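Local coordinates for protein putative short-chain dehydrogenase/reductase (Burkholderia xenovorans, PDB 5JY1) that binds NAD in a Rossmann-type fold and probably acts as a short-chain dehydrogenase/reductase, perhaps on 3-oxoacyl substrates, at residues A[76-81]-A[124-129]; A[90-95]-A[132-137]; A[236-239]-A[245-248]. All coordinates share one frame; numbering follows the deposited sequence.

Contact 1. Residues A[76-81]-A[124-129]; sequences ASIEAA and LWATWW
I78 reaches from helix 75-89 to helix 113-141 with its CD1 methyl, and the apolar contact is made almost wholly by that tip. CD1 lies 3.8 Å from CB of W129 and meets the indole at its edge, near the ring plane, 4.0 Å from CE3. With CG1 beside the backbone N (chi1 -68°) and the chain extended beyond it, the methyl is carried to the foot of the indole, the two side chains crossing at about a right angle. The same CD1 sits 3.7 Å from the carbonyl O of A126, a van der Waals contact; the A126 methyl is more remote, its CB 4.5 Å from CD1 of I78.

Polar contact is indirect. One water lies 2.9 Å from W129 O and 3.3 Å from E79 OE2; it has more acceptors around it than protons to give, so the glutamate link is at best weak.

Beyond CE3 the indole leads away from I78, and its NE1 is hydrogen-bonded to D113 of the second subunit, as is that of W128. V72, an NAD-binding residue, packs against both I78 and A126. Helix 75-89 lies against one flank of helix 113-141, whose T127 meets helix 162-182, within the Rossmann-type fold.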
loop_
_atom_site.group_PDB
_atom_site.type_symbol
_atom_site.label_atom_id
_atom_site.label_comp_id
_atom_site.label_asym_id
_atom_site.label_seq_id
_atom_site.Cartn_x
_atom_site.Cartn_y
_atom_site.Cartn_z
ATOM N N ALA A 76 -31.300 -11.751 10.282
ATOM C CA ALA A 76 -31.908 -12.387 11.449
ATOM C C ALA A 76 -31.163 -13.656 11.845
ATOM O O ALA A 76 -30.984 -13.927 13.035
ATOM C CB ALA A 76 -33.381 -12.697 11.181
ATOM N N SER A 77 -30.718 -14.443 10.861
ATOM C CA SER A 77 -30.033 -15.700 11.163
ATOM C C SER A 77 -28.689 -15.447 11.832
ATOM O O SER A 77 -28.317 -16.144 12.784
ATOM C CB SER A 77 -29.837 -16.509 9.879
ATOM O OG SER A 77 -29.204 -17.756 10.146
ATOM N N ILE A 78 -27.953 -14.452 11.338
ATOM C CA ILE A 78 -26.691 -14.062 11.960
ATOM C C ILE A 78 -26.926 -13.593 13.390
ATOM O O ILE A 78 -26.215 -13.991 14.320
ATOM C CB ILE A 78 -26.009 -12.970 11.117
ATOM C CG1 ILE A 78 -25.554 -13.536 9.775
ATOM C CG2 ILE A 78 -24.856 -12.378 11.887
ATOM C CD1 ILE A 78 -25.086 -12.465 8.788
ATOM N N GLU A 79 -27.931 -12.731 13.585
ATOM C CA GLU A 79 -28.211 -12.212 14.918
ATOM C C GLU A 79 -28.615 -13.334 15.863
ATOM O O GLU A 79 -28.210 -13.351 17.032
ATOM C CB GLU A 79 -29.304 -11.139 14.847
ATOM C CG GLU A 79 -28.814 -9.851 14.207
ATOM C CD GLU A 79 -29.879 -8.782 14.118
ATOM O OE1 GLU A 79 -31.071 -9.122 14.208
ATOM O OE2 GLU A 79 -29.515 -7.598 13.946
ATOM N N ALA A 80 -29.363 -14.311 15.352
ATOM C CA ALA A 80 -29.740 -15.455 16.175
ATOM C C ALA A 80 -28.515 -16.272 16.575
ATOM O O ALA A 80 -28.419 -16.744 17.715
ATOM C CB ALA A 80 -30.764 -16.314 15.425
ATOM N N ALA A 81 -27.559 -16.430 15.659
ATOM C CA ALA A 81 -26.351 -17.183 15.978
ATOM C C ALA A 81 -25.504 -16.468 17.028
ATOM O O ALA A 81 -24.911 -17.113 17.902
ATOM C CB ALA A 81 -25.535 -17.423 14.708
ATOM N N LEU A 124 -20.003 -9.024 1.786
ATOM C CA LEU A 124 -19.959 -7.723 2.446
ATOM C C LEU A 124 -21.077 -7.571 3.469
ATOM O O LEU A 124 -20.816 -7.247 4.631
ATOM C CB LEU A 124 -20.018 -6.604 1.403
ATOM C CG LEU A 124 -19.822 -5.187 1.932
ATOM C CD1 LEU A 124 -18.518 -5.091 2.715
ATOM C CD2 LEU A 124 -19.836 -4.187 0.769
ATOM N N TRP A 125 -22.333 -7.780 3.056
ATOM C CA TRP A 125 -23.441 -7.634 3.995
ATOM C C TRP A 125 -23.324 -8.622 5.149
ATOM O O TRP A 125 -23.564 -8.269 6.314
ATOM C CB TRP A 125 -24.768 -7.819 3.264
ATOM C CG TRP A 125 -25.194 -6.588 2.510
ATOM C CD1 TRP A 125 -25.057 -6.349 1.171
ATOM C CD2 TRP A 125 -25.819 -5.427 3.065
ATOM N NE1 TRP A 125 -25.565 -5.100 0.856
ATOM C CE2 TRP A 125 -26.045 -4.523 2.004
ATOM C CE3 TRP A 125 -26.227 -5.072 4.359
ATOM C CZ2 TRP A 125 -26.666 -3.283 2.196
ATOM C CZ3 TRP A 125 -26.825 -3.843 4.552
ATOM C CH2 TRP A 125 -27.048 -2.962 3.474
ATOM N N ALA A 126 -22.956 -9.865 4.848
ATOM C CA ALA A 126 -22.774 -10.852 5.910
ATOM C C ALA A 126 -21.785 -10.364 6.961
ATOM O O ALA A 126 -22.013 -10.535 8.165
ATOM C CB ALA A 126 -22.299 -12.173 5.315
ATOM N N THR A 127 -20.661 -9.787 6.519
ATOM C CA THR A 127 -19.663 -9.265 7.447
ATOM C C THR A 127 -20.211 -8.081 8.231
ATOM O O THR A 127 -20.064 -8.011 9.456
ATOM C CB THR A 127 -18.402 -8.872 6.669
ATOM O OG1 THR A 127 -17.814 -10.045 6.099
ATOM C CG2 THR A 127 -17.389 -8.195 7.564
ATOM N N TRP A 128 -20.852 -7.141 7.533
ATOM C CA TRP A 128 -21.492 -5.989 8.168
ATOM C C TRP A 128 -22.476 -6.406 9.259
ATOM O O TRP A 128 -22.423 -5.895 10.384
ATOM C CB TRP A 128 -22.198 -5.175 7.075
ATOM C CG TRP A 128 -23.140 -4.043 7.474
ATOM C CD1 TRP A 128 -24.483 -4.134 7.690
ATOM C CD2 TRP A 128 -22.813 -2.648 7.578
ATOM N NE1 TRP A 128 -25.008 -2.890 7.961
ATOM C CE2 TRP A 128 -23.999 -1.961 7.895
ATOM C CE3 TRP A 128 -21.630 -1.915 7.424
ATOM C CZ2 TRP A 128 -24.035 -0.578 8.079
ATOM C CZ3 TRP A 128 -21.667 -0.548 7.615
ATOM C CH2 TRP A 128 -22.854 0.108 7.938
ATOM N N TRP A 129 -23.393 -7.327 8.938
ATOM C CA TRP A 129 -24.401 -7.741 9.911
ATOM C C TRP A 129 -23.760 -8.441 11.101
ATOM O O TRP A 129 -24.144 -8.209 12.254
ATOM C CB TRP A 129 -25.416 -8.673 9.250
ATOM C CG TRP A 129 -26.371 -8.000 8.325
ATOM C CD1 TRP A 129 -26.920 -6.759 8.469
ATOM C CD2 TRP A 129 -26.891 -8.533 7.102
ATOM N NE1 TRP A 129 -27.763 -6.489 7.408
ATOM C CE2 TRP A 129 -27.758 -7.562 6.555
ATOM C CE3 TRP A 129 -26.701 -9.736 6.412
ATOM C CZ2 TRP A 129 -28.439 -7.759 5.357
ATOM C CZ3 TRP A 129 -27.384 -9.931 5.217
ATOM C CH2 TRP A 129 -28.241 -8.946 4.704
HETATM O O HOH W 1 -26.682 -6.912 12.450
#

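Contact 2. Residues A[90-95]-A[132-137]; sequences GSLDIL and RAAFVP
L92 faces A134 and P137 across a wholly apolar contact between the approach to strand 94-97 and helix 113-141. Its side chain can be followed outward. CB meets the pyrrolidine of P137, with CG of the proline 4.2 Å away. At the next carbon the chain turns: CG is anti to the backbone N (chi1 -180°), which sends the branch along the helix from P137 toward A134. Of the two terminal methyls CD2 alone closes on the helix segment, 3.9 Å from CB of A134; CD1 is turned from it. That methyl of A134 is shared, because L95 CD2 approaches it at 4.0 Å, so the two leucines converge on one small side chain.

The intervening D93 points away from the helix and serves the other side of the segment. S91 OG donates to D93 OD2 at 2.8 Å, arriving on the syn side but 33° out of the carboxylate plane. The carboxylate also forms a salt bridge with R15 through OD1 and accepts a hydrogen bond from the backbone N-H of V16 at OD2, so this buried acid is held by several polar partners, which would probably favour its charged form.

On the helix, the proline leaves position 137 without a backbone donor to the preceding turn, and a kink occurs there. L92 also packs on V82 and A85 of helix 75-89, while P137 touches V86 of that helix. Strand 94-97 lies between strands 16-20 and 144-149 in the parallel sheet, with L92 and L95 both touching L18; helix 113-141 packs over this strand through L92 and L95 and meets helix 75-89 beside it.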
loop_
_atom_site.group_PDB
_atom_site.type_symbol
_atom_site.label_atom_id
_atom_site.label_comp_id
_atom_site.label_asym_id
_atom_site.label_seq_id
_atom_site.Cartn_x
_atom_site.Cartn_y
_atom_site.Cartn_z
ATOM N N GLY A 90 -21.750 -17.703 27.240
ATOM C CA GLY A 90 -21.592 -16.590 28.150
ATOM C C GLY A 90 -21.041 -15.316 27.547
ATOM O O GLY A 90 -21.045 -14.285 28.231
ATOM N N SER A 91 -20.557 -15.354 26.306
ATOM C CA SER A 91 -19.941 -14.196 25.668
ATOM C C SER A 91 -19.809 -14.483 24.177
ATOM O O SER A 91 -20.085 -15.594 23.716
ATOM C CB SER A 91 -18.568 -13.894 26.282
ATOM O OG SER A 91 -17.714 -15.029 26.183
ATOM N N LEU A 92 -19.372 -13.467 23.422
ATOM C CA LEU A 92 -18.906 -13.676 22.045
ATOM C C LEU A 92 -17.692 -12.772 21.863
ATOM O O LEU A 92 -17.814 -11.623 21.428
ATOM C CB LEU A 92 -19.982 -13.395 21.000
ATOM C CG LEU A 92 -19.467 -13.631 19.571
ATOM C CD1 LEU A 92 -18.821 -15.021 19.425
ATOM C CD2 LEU A 92 -20.594 -13.432 18.551
ATOM N N ASP A 93 -16.521 -13.312 22.195
ATOM C CA ASP A 93 -15.288 -12.540 22.245
ATOM C C ASP A 93 -14.628 -12.383 20.887
ATOM O O ASP A 93 -13.935 -11.384 20.663
ATOM C CB ASP A 93 -14.294 -13.215 23.195
ATOM C CG ASP A 93 -14.891 -13.478 24.550
ATOM O OD1 ASP A 93 -14.877 -12.545 25.380
ATOM O OD2 ASP A 93 -15.379 -14.612 24.790
ATOM N N ILE A 94 -14.838 -13.342 19.984
ATOM C CA ILE A 94 -14.083 -13.458 18.738
ATOM C C ILE A 94 -15.053 -13.755 17.602
ATOM O O ILE A 94 -15.822 -14.719 17.681
ATOM C CB ILE A 94 -13.035 -14.586 18.824
ATOM C CG1 ILE A 94 -12.032 -14.345 19.957
ATOM C CG2 ILE A 94 -12.355 -14.811 17.461
ATOM C CD1 ILE A 94 -11.423 -15.642 20.491
ATOM N N LEU A 95 -14.995 -12.965 16.531
ATOM C CA LEU A 95 -15.816 -13.194 15.343
ATOM C C LEU A 95 -14.917 -13.370 14.125
ATOM O O LEU A 95 -14.042 -12.534 13.879
ATOM C CB LEU A 95 -16.783 -12.032 15.108
ATOM C CG LEU A 95 -17.565 -12.046 13.791
ATOM C CD1 LEU A 95 -18.587 -13.180 13.759
ATOM C CD2 LEU A 95 -18.259 -10.696 13.575
ATOM N N ARG A 132 -21.795 -5.894 13.418
ATOM C CA ARG A 132 -22.653 -5.064 14.255
ATOM C C ARG A 132 -23.405 -5.878 15.311
ATOM O O ARG A 132 -23.681 -5.358 16.397
ATOM C CB ARG A 132 -23.607 -4.258 13.369
ATOM C CG ARG A 132 -22.861 -3.132 12.625
ATOM C CD ARG A 132 -23.401 -2.855 11.208
ATOM N NE ARG A 132 -24.845 -2.606 11.167
ATOM C CZ ARG A 132 -25.415 -1.419 11.362
ATOM N NH1 ARG A 132 -24.676 -0.356 11.652
ATOM N NH2 ARG A 132 -26.733 -1.289 11.265
ATOM N N ALA A 133 -23.707 -7.156 15.044
ATOM C CA ALA A 133 -24.355 -7.979 16.066
ATOM C C ALA A 133 -23.374 -8.389 17.160
ATOM O O ALA A 133 -23.699 -8.304 18.352
ATOM C CB ALA A 133 -24.994 -9.214 15.433
ATOM N N ALA A 134 -22.169 -8.831 16.772
ATOM C CA ALA A 134 -21.162 -9.223 17.757
ATOM C C ALA A 134 -20.666 -8.028 18.561
ATOM O O ALA A 134 -20.253 -8.180 19.717
ATOM C CB ALA A 134 -19.991 -9.917 17.052
ATOM N N PHE A 135 -20.711 -6.834 17.967
ATOM C CA PHE A 135 -20.318 -5.610 18.656
ATOM C C PHE A 135 -21.035 -5.422 19.988
ATOM O O PHE A 135 -20.452 -4.881 20.932
ATOM C CB PHE A 135 -20.596 -4.423 17.728
ATOM C CG PHE A 135 -20.442 -3.079 18.374
ATOM C CD1 PHE A 135 -19.181 -2.527 18.578
ATOM C CD2 PHE A 135 -21.568 -2.332 18.710
ATOM C CE1 PHE A 135 -19.047 -1.267 19.145
ATOM C CE2 PHE A 135 -21.439 -1.079 19.277
ATOM C CZ PHE A 135 -20.193 -0.544 19.497
ATOM N N VAL A 136 -22.295 -5.845 20.093
ATOM C CA VAL A 136 -23.075 -5.558 21.295
ATOM C C VAL A 136 -22.453 -6.266 22.499
ATOM O O VAL A 136 -22.103 -5.588 23.479
ATOM C CB VAL A 136 -24.556 -5.923 21.099
ATOM C CG1 VAL A 136 -25.348 -5.726 22.392
ATOM C CG2 VAL A 136 -25.145 -5.092 19.951
ATOM N N PRO A 137 -22.276 -7.593 22.501
ATOM C CA PRO A 137 -21.602 -8.203 23.660
ATOM C C PRO A 137 -20.139 -7.795 23.803
ATOM O O PRO A 137 -19.640 -7.746 24.936
ATOM C CB PRO A 137 -21.749 -9.710 23.404
ATOM C CG PRO A 137 -21.914 -9.819 21.922
ATOM C CD PRO A 137 -22.732 -8.623 21.545
#

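Contact 3. Residues A[236-239]-A[245-248]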
loop_
_atom_site.group_PDB
_atom_site.type_symbol
_atom_site.label_atom_id
_atom_site.label_comp_id
_atom_site.label_asym_id
_atom_site.label_seq_id
_atom_site.Cartn_x
_atom_site.Cartn_y
_atom_site.Cartn_z
ATOM N N VAL A 236 -5.523 -17.351 14.998
ATOM C CA VAL A 236 -5.341 -17.367 16.448
ATOM C C VAL A 236 -4.615 -16.106 16.912
ATOM O O VAL A 236 -4.995 -15.488 17.914
ATOM C CB VAL A 236 -4.595 -18.645 16.880
ATOM C CG1 VAL A 236 -4.192 -18.554 18.355
ATOM C CG2 VAL A 236 -5.483 -19.872 16.670
ATOM N N PHE A 237 -3.563 -15.702 16.194
ATOM C CA PHE A 237 -2.870 -14.459 16.531
ATOM C C PHE A 237 -3.848 -13.294 16.623
ATOM O O PHE A 237 -3.900 -12.586 17.637
ATOM C CB PHE A 237 -1.784 -14.163 15.493
ATOM C CG PHE A 237 -1.113 -12.812 15.671
ATOM C CD1 PHE A 237 -0.267 -12.573 16.751
ATOM C CD2 PHE A 237 -1.313 -11.802 14.740
ATOM C CE1 PHE A 237 0.348 -11.337 16.915
ATOM C CE2 PHE A 237 -0.691 -10.559 14.886
ATOM C CZ PHE A 237 0.144 -10.333 15.971
ATOM N N PHE A 238 -4.657 -13.100 15.580
ATOM C CA PHE A 238 -5.577 -11.972 15.532
ATOM C C PHE A 238 -6.791 -12.149 16.429
ATOM O O PHE A 238 -7.610 -11.226 16.512
ATOM C CB PHE A 238 -6.040 -11.725 14.091
ATOM C CG PHE A 238 -5.016 -11.017 13.249
ATOM C CD1 PHE A 238 -4.640 -9.718 13.554
ATOM C CD2 PHE A 238 -4.436 -11.639 12.157
ATOM C CE1 PHE A 238 -3.696 -9.052 12.789
ATOM C CE2 PHE A 238 -3.492 -10.983 11.390
ATOM C CZ PHE A 238 -3.121 -9.688 11.709
ATOM N N ALA A 239 -6.938 -13.304 17.083
ATOM C CA ALA A 239 -8.049 -13.542 17.996
ATOM C C ALA A 239 -7.629 -13.531 19.460
ATOM O O ALA A 239 -8.474 -13.773 20.335
ATOM C CB ALA A 239 -8.717 -14.885 17.669
ATOM N N PHE A 245 -2.233 -4.990 20.397
ATOM C CA PHE A 245 -1.832 -3.658 19.951
ATOM C C PHE A 245 -1.840 -3.534 18.427
ATOM O O PHE A 245 -1.249 -2.594 17.882
ATOM C CB PHE A 245 -0.452 -3.304 20.526
ATOM C CG PHE A 245 -0.218 -1.810 20.726
ATOM C CD1 PHE A 245 -1.159 -1.015 21.378
ATOM C CD2 PHE A 245 0.973 -1.218 20.302
ATOM C CE1 PHE A 245 -0.926 0.351 21.579
ATOM C CE2 PHE A 245 1.212 0.150 20.495
ATOM C CZ PHE A 245 0.264 0.933 21.131
ATOM N N VAL A 246 -2.529 -4.447 17.736
ATOM C CA VAL A 246 -2.626 -4.475 16.274
ATOM C C VAL A 246 -4.093 -4.312 15.886
ATOM O O VAL A 246 -4.928 -5.137 16.264
ATOM C CB VAL A 246 -2.080 -5.795 15.701
ATOM C CG1 VAL A 246 -2.112 -5.776 14.159
ATOM C CG2 VAL A 246 -0.674 -6.079 16.207
ATOM N N THR A 247 -4.408 -3.286 15.096
ATOM C CA THR A 247 -5.774 -3.151 14.615
ATOM C C THR A 247 -5.775 -2.399 13.289
ATOM O O THR A 247 -4.894 -1.575 13.027
ATOM C CB THR A 247 -6.665 -2.459 15.658
ATOM O OG1 THR A 247 -8.040 -2.646 15.299
ATOM C CG2 THR A 247 -6.372 -0.953 15.743
ATOM N N GLY A 248 -6.757 -2.717 12.444
ATOM C CA GLY A 248 -6.896 -2.081 11.144
ATOM C C GLY A 248 -5.933 -2.578 10.095
ATOM O O GLY A 248 -5.791 -1.931 9.049
#
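The two phenyl rings of F237 and F238 meet V246 in different ways. V246 CG1 lies at the edge of the F238 ring, near its plane, 3.9 Å from CE1. One face of that ring is occupied by F237, whose CD2 stands 3.8 Å above the plane and over the ring centre. The F237 ring itself receives V246 CG2 obliquely, at 4.3 Å from CZ. The branched valine therefore divides its methyls between the two rings, with CG1 anti to the backbone N (chi1 -177°) and CG2 beside that N.

The two phenylalanines are successive residues of helix 227-239 and leave it with different first torsions. F238 has CG beside its backbone N (chi1 -78°), whereas F237 has CG anti to the backbone N (174°). These choices bring the rings together, and both reach toward the loop although neither side chain starts out toward it.

In the SDR version of the Rossmann fold, a parallel seven-stranded sheet of order 3-2-1-4-5-6-7, the helix before the last strand is followed by a loop leading to that strand. Here that loop leads from helix 227-239 to strand 250-253, and V246 closes it back on the helix it has just left. The F238 ring also packs on N190 and I192 of strand 187-194. Backbone atoms secure the connection beside the rings: F237 O accepts S240 OG and S243 OG, while V246 O accepts N190 ND2.

The third subunit meets this region as well. Its F237 stacks on the F237 described here, its H252 packs on V246, and its H258 NE2 is hydrogen-bonded to T247 O.

In the fold
Contacts 1 and 2 share helix 113-141 and adjoin through E79 CG and A133 CB, 4.1 Å apart; their segments alternate along the chain. Contact 3 follows both in sequence and is about 22 Å from contact 1 between centres, yet it touches contact 2, where I94 CD1 meets A239 O. All three are largely buried. Contact 2 joins a helix to the central strand 94-97 and the residues leading into it through aliphatic groups alone, whereas contact 1 joins two helices near the NAD and admits a water at its margin. Contact 3, on the opposite face of the sheet, relies on aromatic rings. Contacts 1 and 2 border the second subunit, contact 3 the third.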